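Local structure of TfuB1 (Thermobifida fusca, 6JX3) at residues I23-T28 against M32-G37; Q54-G59 against A63-F68; Q67-E72 against T78-D83. The protein binds the leader peptide of a lasso peptide precursor, probably as the recognition element that presents it to the partner processing enzymes. One frame throughout, in Å; residues are numbered along the deposited sequence. Where two conformers were deposited one is given.

Contact 1: I23-T28 against M32-G37. With ZN (zinc ion), chain C.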
# COMPACT_ATOMS: atom_id res chain seq x y z
N ILE A 23 -2.54 13.24 0.69
CA ILE A 23 -1.83 12.14 1.34
C ILE A 23 -0.34 12.43 1.37
O ILE A 23 0.26 12.77 0.35
CB ILE A 23 -2.10 10.81 0.61
CG1 ILE A 23 -3.60 10.52 0.55
CG2 ILE A 23 -1.32 9.69 1.28
CD1 ILE A 23 -4.30 10.52 1.92
N SER A 24 0.26 12.31 2.55
CA SER A 24 1.70 12.38 2.73
C SER A 24 2.22 11.02 3.17
O SER A 24 1.48 10.21 3.72
CB SER A 24 2.09 13.45 3.76
OG SER A 24 1.74 14.75 3.32
N VAL A 25 3.51 10.79 2.93
CA VAL A 25 4.15 9.52 3.25
C VAL A 25 5.35 9.77 4.15
O VAL A 25 6.07 10.75 3.97
CB VAL A 25 4.61 8.80 1.97
CG1 VAL A 25 5.12 7.40 2.31
CG2 VAL A 25 3.49 8.78 0.92
N ALA A 26 5.58 8.86 5.09
CA ALA A 26 6.81 8.89 5.86
C ALA A 26 7.37 7.47 5.95
O ALA A 26 6.61 6.51 6.04
CB ALA A 26 6.59 9.46 7.26
N GLN A 27 8.69 7.35 5.90
CA GLN A 27 9.37 6.10 6.24
C GLN A 27 9.83 6.19 7.69
O GLN A 27 10.60 7.10 8.04
CB GLN A 27 10.55 5.84 5.31
CG GLN A 27 10.19 5.87 3.83
CD GLN A 27 9.31 4.71 3.42
OE1 GLN A 27 9.26 3.68 4.10
NE2 GLN A 27 8.62 4.86 2.30
N THR A 28 9.37 5.27 8.53
CA THR A 28 9.68 5.28 9.96
C THR A 28 10.26 3.94 10.38
O THR A 28 10.39 3.01 9.58
CB THR A 28 8.43 5.59 10.80
OG1 THR A 28 7.64 4.40 10.95
CG2 THR A 28 7.62 6.64 10.11
N MET A 32 6.34 2.07 6.56
CA MET A 32 5.77 3.15 5.76
C MET A 32 4.43 3.58 6.34
O MET A 32 3.58 2.74 6.66
CB MET A 32 5.59 2.71 4.31
CG MET A 32 4.88 3.73 3.43
SD MET A 32 5.01 3.28 1.68
CE MET A 32 3.89 4.43 0.90
N VAL A 33 4.25 4.89 6.48
CA VAL A 33 3.05 5.48 7.04
C VAL A 33 2.47 6.46 6.03
O VAL A 33 3.23 7.18 5.37
CB VAL A 33 3.36 6.18 8.38
CG1 VAL A 33 2.13 6.84 8.95
CG2 VAL A 33 3.95 5.17 9.37
N LEU A 34 1.14 6.49 5.91
CA LEU A 34 0.43 7.40 5.03
C LEU A 34 -0.46 8.27 5.90
O LEU A 34 -1.18 7.75 6.76
CB LEU A 34 -0.44 6.66 4.01
CG LEU A 34 0.26 5.81 2.94
CD1 LEU A 34 -0.76 5.17 2.00
CD2 LEU A 34 1.18 6.67 2.16
N LEU A 35 -0.41 9.57 5.68
CA LEU A 35 -1.15 10.53 6.48
C LEU A 35 -2.12 11.26 5.58
O LEU A 35 -1.72 11.79 4.54
CB LEU A 35 -0.21 11.53 7.16
CG LEU A 35 -0.87 12.80 7.67
CD1 LEU A 35 -1.74 12.47 8.90
CD2 LEU A 35 0.20 13.83 8.01
N ASP A 36 -3.39 11.32 5.98
CA ASP A 36 -4.37 12.14 5.29
C ASP A 36 -4.42 13.50 5.97
O ASP A 36 -4.89 13.62 7.10
CB ASP A 36 -5.74 11.47 5.31
CG ASP A 36 -6.74 12.19 4.44
OD1 ASP A 36 -6.91 13.42 4.59
OD2 ASP A 36 -7.36 11.52 3.60
N GLY A 37 -3.95 14.52 5.26
CA GLY A 37 -3.80 15.85 5.83
C GLY A 37 -5.11 16.56 6.09
O GLY A 37 -5.11 17.58 6.79
ZN ZN C . -8.65 12.51 2.42
O HOH W 1 -0.71 15.01 4.37
O HOH W 2 -9.78 10.85 1.77
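The carbonyl oxygen of Leu-35 takes three partners. Ser-24 N donates to Leu-35 O over 2.9 Å, while Ile-23 CA leans a C-H on the same atom and water 1 adds a weak bond. This is one rung of an antiparallel beta hairpin, strands 23-27 and 32-36. Leu-35 N returns a bond of 2.8 Å to Ser-24 O, and Ala-26 and Val-33 form a second hydrogen-bonded pair in the same way.

One face carries Ile-23, Val-25, Gln-27, Met-32, Leu-34 and Asp-36. The branched and long apolar residues suit it because helix 47-57 packs on part of it: Met-32, fully extended beyond CG, slides between Val-25 and that helix, its CE 3.5 Å from Val-25 CG1. Val-25 and Leu-34 lie side by side and point the same way, with CG2 of Val-25 and CD2 of Leu-34 pressed to 3.4 Å, tighter than usual van der Waals contact. The other face holds Ser-24, Ala-26, Val-33 and Leu-35; there Leu-35 packs on an aromatic side chain of the bound leader peptide.

At the Ile-23 end of the hairpin Asp-36 binds zinc together with Glu-22 and water 2. CG stands anti to the backbone N (chi1 -172°), swinging the carboxylate outward to the metal. Its OD1 accepts from Arg-38 N and Ser-39 N, which should fix the rotation of the group, whereas OD2 meets the zinc ion at 2.0 Å and has the methyl Ile-23 CD1 lying 3.6 Å from it.

Contact 2: Q54-G59 against A63-F68. With ZN (zinc ion), chain D; ZN (zinc ion), chain E.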
# COMPACT_ATOMS: atom_id res chain seq x y z
N GLN A 54 4.83 1.40 -3.33
CA GLN A 54 5.98 2.07 -3.92
C GLN A 54 6.12 1.72 -5.40
O GLN A 54 6.40 2.59 -6.23
CB GLN A 54 7.26 1.70 -3.16
CG GLN A 54 7.36 2.40 -1.82
CD GLN A 54 8.23 1.64 -0.83
OE1 GLN A 54 8.86 0.63 -1.18
NE2 GLN A 54 8.27 2.11 0.41
N ARG A 55 5.91 0.45 -5.77
CA ARG A 55 6.07 0.09 -7.17
C ARG A 55 4.92 0.62 -8.01
O ARG A 55 5.13 1.03 -9.16
CB ARG A 55 6.19 -1.43 -7.31
CG ARG A 55 7.56 -1.95 -6.87
CD ARG A 55 7.74 -3.41 -7.25
NE ARG A 55 7.38 -3.62 -8.65
CZ ARG A 55 8.24 -3.91 -9.61
NH1 ARG A 55 9.54 -4.03 -9.34
NH2 ARG A 55 7.81 -4.07 -10.85
N LEU A 56 3.70 0.64 -7.46
CA LEU A 56 2.60 1.26 -8.19
C LEU A 56 2.85 2.75 -8.42
O LEU A 56 2.57 3.27 -9.50
CB LEU A 56 1.28 1.03 -7.46
CG LEU A 56 0.80 -0.42 -7.44
CD1 LEU A 56 -0.48 -0.52 -6.63
CD2 LEU A 56 0.57 -0.97 -8.85
N LEU A 57 3.38 3.44 -7.41
CA LEU A 57 3.64 4.87 -7.56
C LEU A 57 4.75 5.12 -8.56
O LEU A 57 4.77 6.18 -9.20
CB LEU A 57 3.99 5.49 -6.21
CG LEU A 57 2.79 5.58 -5.26
CD1 LEU A 57 3.22 6.15 -3.92
CD2 LEU A 57 1.68 6.42 -5.89
N ASP A 58 5.67 4.16 -8.73
CA ASP A 58 6.69 4.26 -9.76
C ASP A 58 6.12 4.20 -11.17
O ASP A 58 6.85 4.44 -12.14
CB ASP A 58 7.70 3.12 -9.62
CG ASP A 58 8.64 3.31 -8.47
OD1 ASP A 58 8.77 4.44 -7.94
OD2 ASP A 58 9.25 2.30 -8.09
N GLY A 59 4.84 3.85 -11.31
CA GLY A 59 4.23 3.67 -12.61
C GLY A 59 4.16 2.23 -13.08
O GLY A 59 3.76 2.00 -14.23
N ALA A 63 0.12 -5.86 -12.70
CA ALA A 63 0.66 -7.09 -13.27
C ALA A 63 2.17 -7.16 -13.08
O ALA A 63 2.71 -8.22 -12.75
CB ALA A 63 0.31 -7.17 -14.75
N ASP A 64 2.87 -6.04 -13.31
CA ASP A 64 4.29 -5.95 -13.01
C ASP A 64 4.56 -6.32 -11.56
O ASP A 64 5.53 -7.02 -11.24
CB ASP A 64 4.79 -4.52 -13.20
CG ASP A 64 4.94 -4.12 -14.63
OD1 ASP A 64 4.88 -4.96 -15.56
OD2 ASP A 64 5.11 -2.89 -14.79
N VAL A 65 3.77 -5.75 -10.65
CA VAL A 65 4.01 -5.97 -9.23
C VAL A 65 3.76 -7.42 -8.87
O VAL A 65 4.48 -8.00 -8.05
CB VAL A 65 3.16 -5.01 -8.38
CG1 VAL A 65 3.42 -5.24 -6.88
CG2 VAL A 65 3.46 -3.57 -8.78
N ALA A 66 2.74 -8.04 -9.47
CA ALA A 66 2.51 -9.45 -9.22
C ALA A 66 3.71 -10.28 -9.65
O ALA A 66 4.14 -11.20 -8.94
CB ALA A 66 1.24 -9.93 -9.93
N GLN A 67 4.27 -9.96 -10.82
CA GLN A 67 5.45 -10.67 -11.31
C GLN A 67 6.62 -10.50 -10.36
O GLN A 67 7.34 -11.46 -10.06
CB GLN A 67 5.82 -10.16 -12.70
CG GLN A 67 6.93 -10.96 -13.40
CD GLN A 67 6.66 -12.45 -13.41
OE1 GLN A 67 5.56 -12.90 -13.73
NE2 GLN A 67 7.68 -13.24 -13.05
N PHE A 68 6.81 -9.28 -9.86
CA PHE A 68 7.86 -9.04 -8.88
C PHE A 68 7.63 -9.87 -7.63
O PHE A 68 8.53 -10.57 -7.16
CB PHE A 68 7.90 -7.55 -8.54
CG PHE A 68 8.63 -7.26 -7.26
CD1 PHE A 68 10.01 -7.19 -7.23
CD2 PHE A 68 7.93 -7.06 -6.10
CE1 PHE A 68 10.67 -6.93 -6.06
CE2 PHE A 68 8.58 -6.82 -4.92
CZ PHE A 68 9.95 -6.75 -4.90
ZN ZN D . 10.56 2.44 -6.85
ZN ZN E . 5.60 -2.17 -16.53
O HOH W 3 10.69 0.84 -5.32
O HOH W 4 6.30 -0.17 -16.06
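The backbones come nearest at Arg-55 and Val-65, whose CA atoms are 6.7 Å apart, shortly before Gly-59, with positive phi, closes the first helix in a Schellman motif. Arg-55 takes part in three of the four residue pairs. Its CD lies over one face of the Phe-68 ring, a CH-pi contact 4.1 Å from the ring centroid, and the bend at chi3 (49°) beyond it turns the guanidinium across Phe-68 CB, nearly parallel to the ring (planes 10° apart), with that CB centred over its face. Val-65 CG2 lies at the guanidinium edge, near its plane, 3.9 Å from Arg-55 NE, and also touches Arg-55 CB and Leu-56 CD2; a branched valine suits this corner. Arg-55 NE is buried without a polar partner. With an alanine here in place of Arg-55, the Phe-68 face would probably lose the CD group over it and a gap open beside Val-65.

Asp-64 turns its carboxylate almost perpendicular to the guanidinium, and its OD2 binds a zinc ion at 1.9 Å rather than touching Arg-55 NH2; Asp-58 OD2 binds another. Helices 47-57 and 62-72, consecutive and joined by a short turn, fit the helix-turn-helix clan of the PqqD family.

Contact 3: Q67-E72 against T78-D83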
# COMPACT_ATOMS: atom_id res chain seq x y z
N GLN A 67 4.27 -9.96 -10.82
CA GLN A 67 5.45 -10.67 -11.31
C GLN A 67 6.62 -10.50 -10.36
O GLN A 67 7.34 -11.46 -10.06
CB GLN A 67 5.82 -10.16 -12.70
CG GLN A 67 6.93 -10.96 -13.40
CD GLN A 67 6.66 -12.45 -13.41
OE1 GLN A 67 5.56 -12.90 -13.73
NE2 GLN A 67 7.68 -13.24 -13.05
N PHE A 68 6.81 -9.28 -9.86
CA PHE A 68 7.86 -9.04 -8.88
C PHE A 68 7.63 -9.87 -7.63
O PHE A 68 8.53 -10.57 -7.16
CB PHE A 68 7.90 -7.55 -8.54
CG PHE A 68 8.63 -7.26 -7.26
CD1 PHE A 68 10.01 -7.19 -7.23
CD2 PHE A 68 7.93 -7.06 -6.10
CE1 PHE A 68 10.67 -6.93 -6.06
CE2 PHE A 68 8.58 -6.82 -4.92
CZ PHE A 68 9.95 -6.75 -4.90
N LEU A 69 6.40 -9.84 -7.09
CA LEU A 69 6.15 -10.56 -5.84
C LEU A 69 6.43 -12.04 -6.00
O LEU A 69 7.03 -12.66 -5.12
CB LEU A 69 4.72 -10.33 -5.37
CG LEU A 69 4.39 -8.93 -4.86
CD1 LEU A 69 2.94 -8.88 -4.46
CD2 LEU A 69 5.28 -8.58 -3.65
N THR A 70 6.00 -12.65 -7.11
CA THR A 70 6.22 -14.08 -7.28
C THR A 70 7.69 -14.40 -7.48
O THR A 70 8.14 -15.49 -7.10
CB THR A 70 5.40 -14.63 -8.45
OG1 THR A 70 5.90 -14.11 -9.69
CG2 THR A 70 3.98 -14.24 -8.27
N SER A 71 8.45 -13.48 -8.05
CA SER A 71 9.87 -13.75 -8.27
C SER A 71 10.69 -13.55 -7.01
O SER A 71 11.78 -14.12 -6.89
CB SER A 71 10.40 -12.86 -9.40
OG SER A 71 10.60 -11.54 -8.94
N GLU A 72 10.18 -12.77 -6.05
CA GLU A 72 10.93 -12.42 -4.86
C GLU A 72 10.45 -13.12 -3.60
O GLU A 72 11.23 -13.27 -2.66
CB GLU A 72 10.85 -10.91 -4.62
CG GLU A 72 11.60 -10.12 -5.68
CD GLU A 72 13.04 -10.56 -5.80
OE1 GLU A 72 13.74 -10.57 -4.76
OE2 GLU A 72 13.47 -10.91 -6.92
N THR A 78 -1.32 -16.14 -8.77
CA THR A 78 -2.73 -15.88 -8.55
C THR A 78 -2.96 -15.17 -7.22
O THR A 78 -3.71 -14.20 -7.15
CB THR A 78 -3.51 -17.20 -8.63
OG1 THR A 78 -3.13 -17.88 -9.82
CG2 THR A 78 -4.99 -16.95 -8.72
N ASP A 79 -2.30 -15.63 -6.15
CA ASP A 79 -2.46 -14.99 -4.85
C ASP A 79 -1.91 -13.58 -4.87
O ASP A 79 -2.49 -12.67 -4.26
CB ASP A 79 -1.76 -15.82 -3.77
CG ASP A 79 -2.55 -17.04 -3.37
OD1 ASP A 79 -3.79 -17.04 -3.56
OD2 ASP A 79 -1.93 -18.01 -2.88
N ALA A 80 -0.79 -13.37 -5.55
CA ALA A 80 -0.21 -12.04 -5.64
C ALA A 80 -1.16 -11.07 -6.32
O ALA A 80 -1.36 -9.96 -5.84
CB ALA A 80 1.12 -12.07 -6.39
N GLU A 81 -1.77 -11.50 -7.43
CA GLU A 81 -2.72 -10.62 -8.11
C GLU A 81 -3.91 -10.29 -7.22
O GLU A 81 -4.36 -9.14 -7.19
CB GLU A 81 -3.21 -11.25 -9.41
CG GLU A 81 -2.11 -11.43 -10.43
CD GLU A 81 -2.65 -11.76 -11.80
OE1 GLU A 81 -3.73 -11.25 -12.13
OE2 GLU A 81 -1.98 -12.51 -12.53
N ARG A 82 -4.44 -11.28 -6.50
CA ARG A 82 -5.58 -11.00 -5.62
C ARG A 82 -5.18 -10.09 -4.48
O ARG A 82 -5.94 -9.20 -4.10
CB ARG A 82 -6.15 -12.29 -5.05
CG ARG A 82 -6.68 -13.26 -6.03
CD ARG A 82 -7.79 -13.99 -5.31
NE ARG A 82 -7.22 -15.09 -4.54
CZ ARG A 82 -6.74 -16.20 -5.07
NH1 ARG A 82 -6.23 -17.15 -4.29
NH2 ARG A 82 -6.83 -16.40 -6.37
N ASP A 83 -4.00 -10.32 -3.91
CA ASP A 83 -3.57 -9.51 -2.78
C ASP A 83 -3.32 -8.07 -3.20
O ASP A 83 -3.62 -7.14 -2.44
CB ASP A 83 -2.31 -10.11 -2.15
CG ASP A 83 -2.60 -11.35 -1.34
OD1 ASP A 83 -1.61 -11.97 -0.87
OD2 ASP A 83 -3.78 -11.73 -1.19
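The flat groups flank the meeting of Leu-69 with Ala-80 and do not bridge it. Phe-68 carries Glu-72 CB over the face turned away from Arg-55, 4.2 Å above the ring plane and offset toward the rim. On the other helix, the guanidinium of Arg-82 has Thr-78 O over one face, off centre, and forms a salt bridge of doubtful length within its own helix to the zinc ligand Asp-79.

Between helix 62-72 and helix 77-93, in the helical part of this PqqD-type fold, the touching atoms are methyls and methylenes. Ala-80 CB points across and lies 4.1 Å from Leu-69 CB, with Leu-69 CD1 and Thr-70 CG2 close by. Alanine suits the place: with so small a side chain, the Leu-69 and Ala-80 CA atoms can approach to 6.5 Å. In the modelled conformer of Thr-70, chi1 of 68° sets CG2 anti to the carbonyl carbon, facing Ala-80, and turns OG1 back to Gln-67 O at 3.0 Å. That oxygen also takes Ser-71 N from the same face of its plane. Ser-71 OG donates in the same manner to Phe-68 O.

The bound leader peptide lies alongside, hydrogen-bonded to Thr-70 O, the backbone of Glu-72 and Asp-83 OD1. The polar bonds stay inside each helix or go to the peptide or to zinc, so adhesion between the two segments rests on apolar contact.

In the fold
The three contacts follow one another along the chain. Contacts 2 and 3 share Gln-67 and Phe-68 on helix 62-72, their centres about 10 Å apart, and meet again where Ala-66 CB lies 3.7 Å from Glu-81 CG. Helix 62-72 thus faces helix 47-57 in one and helix 77-93 in the other. The hairpin of contact 1 sits on the opposite side of the chain's centre, about 19 Å from contact 2 between centres, yet Met-32 reaches the side chain of Gln-54. Contacts 1 and 3 are about 13 Å apart at their nearest atoms, and both touch the leader peptide: Leu-35 from the sheet, Thr-70, Glu-72 and Asp-83 from the helices.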